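PDB 1EZW: coenzyme f420-dependent n5,n10-methylenetetrahydromethanopterin reductase from Methanopyrus kandleri, which catalyses the reversible reduction of methylenetetrahydromethanopterin to methyltetrahydromethanopterin with reduced coenzyme F420, a step in methanogenesis from carbon dioxide. Local coordinates for residues Arg71-Thr76 with Pro115-Glu120; Phe232-Asp237 with Asp305-Lys310; Lys246-Phe251 with Val324-Gly329. All coordinates share one frame; numbering follows the deposited sequence. Where two conformers were deposited one is given.

Contact 1: residues Arg71-Thr76 with Pro115-Glu120; sequences RHPLIT and PIWNPE
His72 CA and Pro73 CD lie over one face of the Trp117 indole, where helix 73-86 of the TIM barrel begins and a long loop turns past it. His72 is the N-cap of that helix: its ND1 accepts a nearly straight bond from Leu74 N at 3.0 Å, with the donor almost in the imidazole plane, and so takes up an N-H that the first helical turn cannot satisfy from within. The ring reaches that N-H with CG anti to the backbone N (chi1 -168°), and the same setting carries CD2 to the indole, 3.4 Å from Trp117 CE3. The two ring planes are inclined at 51°, an oblique pairing rather than a stack. More regular are the two CH-pi contacts on the five-membered ring, from His72 CA at 3.8 Å and Pro73 CD at 3.7 Å from its centroid. Proline suits the first residue of a helix, where an N-H would find no helical carbonyl before it, and its ring presents CD to the indole, 3.3 Å from Trp117 CD1. Trp117, third residue of a type I turn from Pro115 to Asn118, is a broad plate that can take both groups at once; its NE1 is hydrogen-bonded to Pro68 O, which helps to set how the indole is turned. Tyr153 also meets the indole, with the ring planes steeply inclined. The surroundings are buried, partly by a second subunit, whose Tyr69 packs on Trp117 and whose Met106 packs on His72. The other imidazole nitrogen is used too: a water in the ring plane, 2.8 Å from His72 NE2, also lies 2.8 Å from Trp117 O, to which it probably donates.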
# COMPACT_ATOMS: atom_id res chain seq x y z
N ARG A 71 -24.17 -2.92 -12.00
CA ARG A 71 -23.65 -1.55 -11.80
C ARG A 71 -23.89 -0.84 -13.12
O ARG A 71 -23.81 -1.46 -14.18
CB ARG A 71 -22.13 -1.54 -11.59
CG ARG A 71 -21.67 -2.33 -10.37
CD ARG A 71 -20.12 -2.22 -10.33
NE ARG A 71 -19.53 -3.03 -9.26
CZ ARG A 71 -19.42 -4.36 -9.31
NH1 ARG A 71 -18.87 -5.05 -8.32
NH2 ARG A 71 -19.88 -5.00 -10.38
N HIS A 72 -24.14 0.46 -13.08
CA HIS A 72 -24.32 1.22 -14.30
C HIS A 72 -23.01 1.15 -15.09
O HIS A 72 -21.92 1.16 -14.50
CB HIS A 72 -24.62 2.68 -13.92
CG HIS A 72 -25.11 3.52 -15.06
ND1 HIS A 72 -24.28 3.97 -16.07
CD2 HIS A 72 -26.36 3.98 -15.36
CE1 HIS A 72 -25.00 4.68 -16.94
NE2 HIS A 72 -26.26 4.70 -16.53
N PRO A 73 -23.06 1.04 -16.41
CA PRO A 73 -21.81 0.98 -17.15
C PRO A 73 -20.86 2.15 -16.95
O PRO A 73 -19.65 1.97 -17.09
CB PRO A 73 -22.29 0.80 -18.61
CG PRO A 73 -23.64 1.37 -18.62
CD PRO A 73 -24.22 0.85 -17.33
N LEU A 74 -21.37 3.33 -16.57
CA LEU A 74 -20.49 4.47 -16.34
C LEU A 74 -19.74 4.24 -15.02
O LEU A 74 -18.63 4.73 -14.86
CB LEU A 74 -21.29 5.79 -16.24
CG LEU A 74 -21.77 6.29 -17.62
CD1 LEU A 74 -22.76 7.48 -17.40
CD2 LEU A 74 -20.55 6.76 -18.46
N ILE A 75 -20.37 3.53 -14.08
CA ILE A 75 -19.69 3.18 -12.82
C ILE A 75 -18.59 2.12 -13.13
O ILE A 75 -17.46 2.20 -12.63
CB ILE A 75 -20.67 2.68 -11.79
CG1 ILE A 75 -21.56 3.85 -11.33
CG2 ILE A 75 -19.94 2.03 -10.60
CD1 ILE A 75 -20.75 4.98 -10.66
N THR A 76 -18.92 1.13 -13.95
CA THR A 76 -17.89 0.15 -14.32
C THR A 76 -16.73 0.89 -15.04
O THR A 76 -15.56 0.62 -14.75
CB THR A 76 -18.50 -0.94 -15.25
OG1 THR A 76 -19.44 -1.71 -14.48
CG2 THR A 76 -17.39 -1.85 -15.80
N PRO A 115 -33.74 -3.84 -19.88
CA PRO A 115 -33.00 -2.68 -20.41
C PRO A 115 -32.85 -1.79 -19.17
O PRO A 115 -33.34 -0.65 -19.12
CB PRO A 115 -33.98 -2.12 -21.45
CG PRO A 115 -35.31 -2.36 -20.79
CD PRO A 115 -35.15 -3.81 -20.33
N ILE A 116 -32.14 -2.32 -18.16
CA ILE A 116 -31.97 -1.65 -16.87
C ILE A 116 -31.57 -0.19 -16.90
O ILE A 116 -32.12 0.62 -16.15
CB ILE A 116 -30.95 -2.40 -15.96
CG1 ILE A 116 -31.44 -3.82 -15.67
CG2 ILE A 116 -30.76 -1.63 -14.63
CD1 ILE A 116 -30.52 -4.65 -14.73
N TRP A 117 -30.64 0.16 -17.77
CA TRP A 117 -30.12 1.52 -17.81
C TRP A 117 -30.67 2.45 -18.88
O TRP A 117 -30.07 3.48 -19.19
CB TRP A 117 -28.58 1.50 -17.83
CG TRP A 117 -27.97 0.61 -16.74
CD1 TRP A 117 -27.21 -0.52 -16.94
CD2 TRP A 117 -28.10 0.75 -15.31
NE1 TRP A 117 -26.87 -1.08 -15.74
CE2 TRP A 117 -27.40 -0.33 -14.73
CE3 TRP A 117 -28.75 1.68 -14.47
CZ2 TRP A 117 -27.32 -0.51 -13.33
CZ3 TRP A 117 -28.67 1.50 -13.08
CH2 TRP A 117 -27.95 0.41 -12.53
N ASN A 118 -31.82 2.08 -19.43
CA ASN A 118 -32.51 2.96 -20.38
C ASN A 118 -33.94 3.00 -19.80
O ASN A 118 -34.81 2.22 -20.19
CB ASN A 118 -32.51 2.37 -21.79
CG ASN A 118 -33.12 3.34 -22.81
OD1 ASN A 118 -33.76 4.29 -22.41
ND2 ASN A 118 -32.91 3.10 -24.09
N PRO A 119 -34.18 3.91 -18.84
CA PRO A 119 -35.45 4.11 -18.15
C PRO A 119 -36.68 4.26 -19.02
O PRO A 119 -37.77 3.86 -18.61
CB PRO A 119 -35.17 5.34 -17.28
CG PRO A 119 -33.70 5.14 -16.96
CD PRO A 119 -33.20 4.90 -18.35
N GLU A 120 -36.53 4.81 -20.20
CA GLU A 120 -37.72 4.95 -21.04
C GLU A 120 -38.01 3.74 -21.89
O GLU A 120 -39.08 3.65 -22.51
CB GLU A 120 -37.64 6.21 -21.89
CG GLU A 120 -36.33 6.45 -22.59
CD GLU A 120 -36.22 7.87 -23.15
OE1 GLU A 120 -36.86 8.16 -24.19
OE2 GLU A 120 -35.52 8.71 -22.55
O HOH W 1 -28.67 5.40 -17.76

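Contact 2: residues Phe232-Asp237 with Asp305-Lys310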
# COMPACT_ATOMS: atom_id res chain seq x y z
N PHE A 232 -7.60 -26.01 -12.67
CA PHE A 232 -6.20 -26.38 -12.82
C PHE A 232 -5.66 -26.94 -11.53
O PHE A 232 -5.96 -26.40 -10.45
CB PHE A 232 -5.44 -25.10 -13.20
CG PHE A 232 -4.05 -25.30 -13.67
CD1 PHE A 232 -3.75 -25.25 -15.02
CD2 PHE A 232 -3.01 -25.41 -12.75
CE1 PHE A 232 -2.42 -25.29 -15.47
CE2 PHE A 232 -1.68 -25.46 -13.18
CZ PHE A 232 -1.38 -25.40 -14.53
N SER A 233 -4.85 -28.00 -11.62
CA SER A 233 -4.28 -28.55 -10.38
C SER A 233 -2.92 -29.17 -10.65
O SER A 233 -2.82 -30.15 -11.41
CB SER A 233 -5.21 -29.56 -9.73
OG SER A 233 -4.78 -29.84 -8.38
N ILE A 234 -1.88 -28.62 -10.03
CA ILE A 234 -0.54 -29.11 -10.26
C ILE A 234 0.18 -29.39 -8.94
O ILE A 234 0.06 -28.64 -7.97
CB ILE A 234 0.25 -28.11 -11.13
CG1 ILE A 234 1.54 -28.76 -11.66
CG2 ILE A 234 0.56 -26.80 -10.31
CD1 ILE A 234 2.36 -27.86 -12.57
N ASP A 235 0.93 -30.49 -8.93
CA ASP A 235 1.68 -30.89 -7.73
C ASP A 235 2.77 -31.85 -8.20
O ASP A 235 2.61 -32.48 -9.24
CB ASP A 235 0.73 -31.59 -6.76
CG ASP A 235 1.34 -31.83 -5.38
OD1 ASP A 235 2.20 -32.74 -5.23
OD2 ASP A 235 0.96 -31.09 -4.44
N LYS A 236 3.88 -31.93 -7.48
CA LYS A 236 4.92 -32.87 -7.89
C LYS A 236 4.38 -34.30 -7.78
O LYS A 236 4.90 -35.22 -8.41
CB LYS A 236 6.18 -32.68 -7.03
CG LYS A 236 5.93 -32.82 -5.55
CD LYS A 236 7.18 -32.48 -4.73
CE LYS A 236 6.97 -32.77 -3.24
NZ LYS A 236 5.75 -32.07 -2.73
N ASP A 237 3.34 -34.49 -6.97
CA ASP A 237 2.69 -35.79 -6.79
C ASP A 237 1.41 -35.74 -7.64
O ASP A 237 0.39 -35.16 -7.23
CB ASP A 237 2.31 -36.00 -5.32
CG ASP A 237 1.59 -37.34 -5.08
OD1 ASP A 237 0.81 -37.77 -5.94
OD2 ASP A 237 1.77 -37.94 -4.00
N ASP A 305 5.01 -32.60 -15.85
CA ASP A 305 5.08 -33.20 -17.17
C ASP A 305 3.73 -33.36 -17.85
O ASP A 305 3.58 -33.04 -19.03
CB ASP A 305 5.79 -34.54 -17.10
CG ASP A 305 7.10 -34.46 -17.76
OD1 ASP A 305 7.98 -33.75 -17.22
OD2 ASP A 305 7.24 -35.08 -18.85
N THR A 306 2.76 -33.84 -17.09
CA THR A 306 1.40 -34.04 -17.56
C THR A 306 0.78 -32.71 -17.93
O THR A 306 0.12 -32.57 -18.96
CB THR A 306 0.59 -34.71 -16.47
OG1 THR A 306 1.14 -36.01 -16.23
CG2 THR A 306 -0.86 -34.89 -16.88
N VAL A 307 0.98 -31.73 -17.05
CA VAL A 307 0.42 -30.40 -17.31
C VAL A 307 0.99 -29.78 -18.57
O VAL A 307 0.24 -29.18 -19.35
CB VAL A 307 0.65 -29.46 -16.08
CG1 VAL A 307 0.35 -27.99 -16.45
CG2 VAL A 307 -0.24 -29.91 -14.98
N VAL A 308 2.30 -29.88 -18.75
CA VAL A 308 2.91 -29.33 -19.92
C VAL A 308 2.32 -30.00 -21.17
O VAL A 308 2.00 -29.32 -22.14
CB VAL A 308 4.46 -29.50 -19.88
CG1 VAL A 308 5.08 -29.25 -21.25
CG2 VAL A 308 5.04 -28.47 -18.87
N ASP A 309 2.18 -31.32 -21.13
CA ASP A 309 1.60 -32.05 -22.28
C ASP A 309 0.19 -31.57 -22.61
O ASP A 309 -0.16 -31.41 -23.79
CB ASP A 309 1.57 -33.54 -21.99
CG ASP A 309 2.94 -34.19 -22.06
OD1 ASP A 309 3.06 -35.33 -21.56
OD2 ASP A 309 3.88 -33.59 -22.64
N LYS A 310 -0.63 -31.37 -21.57
CA LYS A 310 -1.99 -30.89 -21.76
C LYS A 310 -2.02 -29.47 -22.31
O LYS A 310 -2.80 -29.16 -23.21
CB LYS A 310 -2.77 -31.00 -20.45
CG LYS A 310 -3.05 -32.46 -20.07
CD LYS A 310 -3.70 -32.57 -18.70
CE LYS A 310 -4.00 -34.02 -18.31
NZ LYS A 310 -5.14 -34.55 -19.10
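A small two-stranded parallel sheet, made by strands 232-234 and 300-302, lies beside the eight-stranded TIM barrel, and this contact sets the helix that follows its second strand against the first. Strand 232-234 and helix 305-310 run roughly antiparallel, at 144°, with 9.4 Å between their axes. Val307 points at the strand and fits between Phe232 and Ile234, two residues that alternate with Ser233 along it. Each of its methyls has its own partner. CG1, anti to the backbone N (chi1 168°), reaches the far end of the benzyl group, 3.7 Å from Phe232 CZ, and meets the ring obliquely. CG2, anti to the carbonyl carbon, rests 3.9 Å from Ile234 CG1, with Ile234 CD1 a little farther off. Both strand side chains cross the valine at about a right angle. A beta-branched residue suits the place because its two short arms spread along the strand, one to each neighbour. With an alanine here, Phe232 CZ and Ile234 CG1 would probably lose their methyl partners and a gap would open between strand and helix. Beyond the strand, a short turn leads the chain into helix 238-254. Around this apolar contact, Ile300 of the adjoining strand also touches Phe232 and Val307, Val339 of helix 332-342 packs on Phe232 and Ile234, and Ser233 turns to helix 238-254, where its hydroxyl is hydrogen-bonded to Ala241 O.

Contact 3: residues Lys246-Phe251 with Val324-Gly329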
# COMPACT_ATOMS: atom_id res chain seq x y z
N LYS A 246 -11.26 -32.84 -7.75
CA LYS A 246 -12.59 -33.44 -7.63
C LYS A 246 -13.78 -32.59 -7.24
O LYS A 246 -14.77 -32.55 -7.98
CB LYS A 246 -12.51 -34.71 -6.78
CG LYS A 246 -11.71 -35.78 -7.51
CD LYS A 246 -11.62 -37.11 -6.78
CE LYS A 246 -10.71 -38.08 -7.54
NZ LYS A 246 -10.48 -39.36 -6.82
N ILE A 247 -13.71 -31.88 -6.12
CA ILE A 247 -14.84 -31.05 -5.75
C ILE A 247 -15.16 -30.06 -6.86
O ILE A 247 -16.32 -29.87 -7.20
CB ILE A 247 -14.59 -30.27 -4.44
CG1 ILE A 247 -15.82 -29.42 -4.09
CG2 ILE A 247 -13.38 -29.35 -4.59
CD1 ILE A 247 -17.12 -30.21 -3.94
N VAL A 248 -14.14 -29.45 -7.45
CA VAL A 248 -14.41 -28.48 -8.50
C VAL A 248 -14.98 -29.15 -9.76
O VAL A 248 -15.93 -28.66 -10.34
CB VAL A 248 -13.14 -27.66 -8.86
CG1 VAL A 248 -13.46 -26.67 -9.97
CG2 VAL A 248 -12.63 -26.88 -7.60
N VAL A 249 -14.41 -30.28 -10.17
CA VAL A 249 -14.92 -30.97 -11.35
C VAL A 249 -16.37 -31.43 -11.10
O VAL A 249 -17.22 -31.33 -11.99
CB VAL A 249 -14.03 -32.17 -11.74
CG1 VAL A 249 -14.75 -33.06 -12.74
CG2 VAL A 249 -12.72 -31.65 -12.35
N ALA A 250 -16.65 -31.90 -9.89
CA ALA A 250 -18.00 -32.34 -9.56
C ALA A 250 -19.00 -31.23 -9.88
O ALA A 250 -20.02 -31.49 -10.51
CB ALA A 250 -18.09 -32.72 -8.09
N PHE A 251 -18.70 -30.00 -9.48
CA PHE A 251 -19.58 -28.87 -9.78
C PHE A 251 -19.62 -28.56 -11.27
O PHE A 251 -20.65 -28.13 -11.79
CB PHE A 251 -19.16 -27.60 -9.04
CG PHE A 251 -19.77 -27.46 -7.67
CD1 PHE A 251 -19.33 -28.23 -6.60
CD2 PHE A 251 -20.83 -26.57 -7.47
CE1 PHE A 251 -19.93 -28.12 -5.34
CE2 PHE A 251 -21.44 -26.45 -6.22
CZ PHE A 251 -20.99 -27.24 -5.16
N VAL A 324 -4.91 -20.22 -15.02
CA VAL A 324 -4.90 -21.20 -13.95
C VAL A 324 -5.98 -20.81 -12.97
O VAL A 324 -5.89 -19.74 -12.36
CB VAL A 324 -3.52 -21.16 -13.27
CG1 VAL A 324 -3.53 -21.99 -11.98
CG2 VAL A 324 -2.42 -21.64 -14.26
N GLY A 325 -6.97 -21.67 -12.79
CA GLY A 325 -8.06 -21.41 -11.87
C GLY A 325 -8.21 -22.51 -10.85
O GLY A 325 -7.51 -23.53 -10.91
N SER A 326 -9.16 -22.30 -9.94
CA SER A 326 -9.42 -23.20 -8.84
C SER A 326 -9.38 -24.67 -9.27
O SER A 326 -10.03 -25.04 -10.26
CB SER A 326 -10.78 -22.87 -8.24
OG SER A 326 -11.04 -23.68 -7.10
N PRO A 327 -8.75 -25.55 -8.46
CA PRO A 327 -8.11 -25.27 -7.16
C PRO A 327 -6.71 -24.67 -7.20
O PRO A 327 -6.17 -24.24 -6.16
CB PRO A 327 -8.10 -26.65 -6.51
CG PRO A 327 -7.71 -27.54 -7.79
CD PRO A 327 -8.74 -27.00 -8.75
N ILE A 328 -6.10 -24.67 -8.39
CA ILE A 328 -4.74 -24.23 -8.67
C ILE A 328 -3.77 -25.35 -8.29
O ILE A 328 -2.89 -25.73 -9.08
CB ILE A 328 -4.41 -22.85 -7.98
CG1 ILE A 328 -5.33 -21.79 -8.58
CG2 ILE A 328 -2.93 -22.47 -8.25
CD1 ILE A 328 -5.08 -20.39 -8.10
N GLY A 329 -3.95 -25.89 -7.09
CA GLY A 329 -3.12 -27.00 -6.65
C GLY A 329 -3.45 -27.24 -5.19
O GLY A 329 -4.16 -26.44 -4.57
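Val248, on helix 238-254, meets Ser326 and Pro327 in the loop that leaves strand 321-324. Its CB points at that loop, and the two methyls divide the contact between them. CG1 lies anti to the backbone N (chi1 180°) and approaches the peptide that precedes the proline, 3.8 Å from Ser326 O. CG2, which is anti to the carbonyl carbon instead, goes to the side chains: it is 3.6 Å from Ser326 OG and 4.1 Å from Pro327 CD, the nearest atom of the pyrrolidine ring. These are van der Waals contacts, looser at the proline than at the hydroxyl. Valine suits the position because its branch begins at CB, so that one side chain sets one methyl toward the Ser326 carbonyl and the other toward the Ser326 hydroxyl and the proline ring. The peptide bond between Ser326 and Pro327 is cis, an option far more accessible before proline than before other residues; it turns the chain tightly, and Ile328 N then makes a weak bond back to Gly325 O. Serine suits this partly exposed place, since its small hydroxymethyl can rest against a methyl. Ser233 of strand 232-234 also packs on Pro327, and Cys231 on Val248. The arrangement belongs to the TIM barrel of this luciferase-like family: a loop after the C-terminal end of a barrel strand, held against a neighbouring helix, with a cis peptide shaping its bend.

How the contacts relate
Contacts 2 and 3 share one neighbourhood, their centres about 13 Å apart, whereas contact 1 is on the opposite side of the chain's centre, about 43 Å from contact 2 and 34 Å from contact 3, centre to centre. The two neighbours also touch: Phe232 N and Ile234 N probably bond to the carbonyls of Gly325 and Ile328, joining the small sheet to the loop after strand 321-324, and strand 232-234 is followed, after a short turn, by helix 238-254. Contacts 1 and 2 are buried; contact 3 lies at the surface. Their chemistry follows: aromatic faces, a capping imidazole and bridging water beside a subunit interface, purely apolar packing in contact 2, and a methyl against hydroxyl and proline in contact 3.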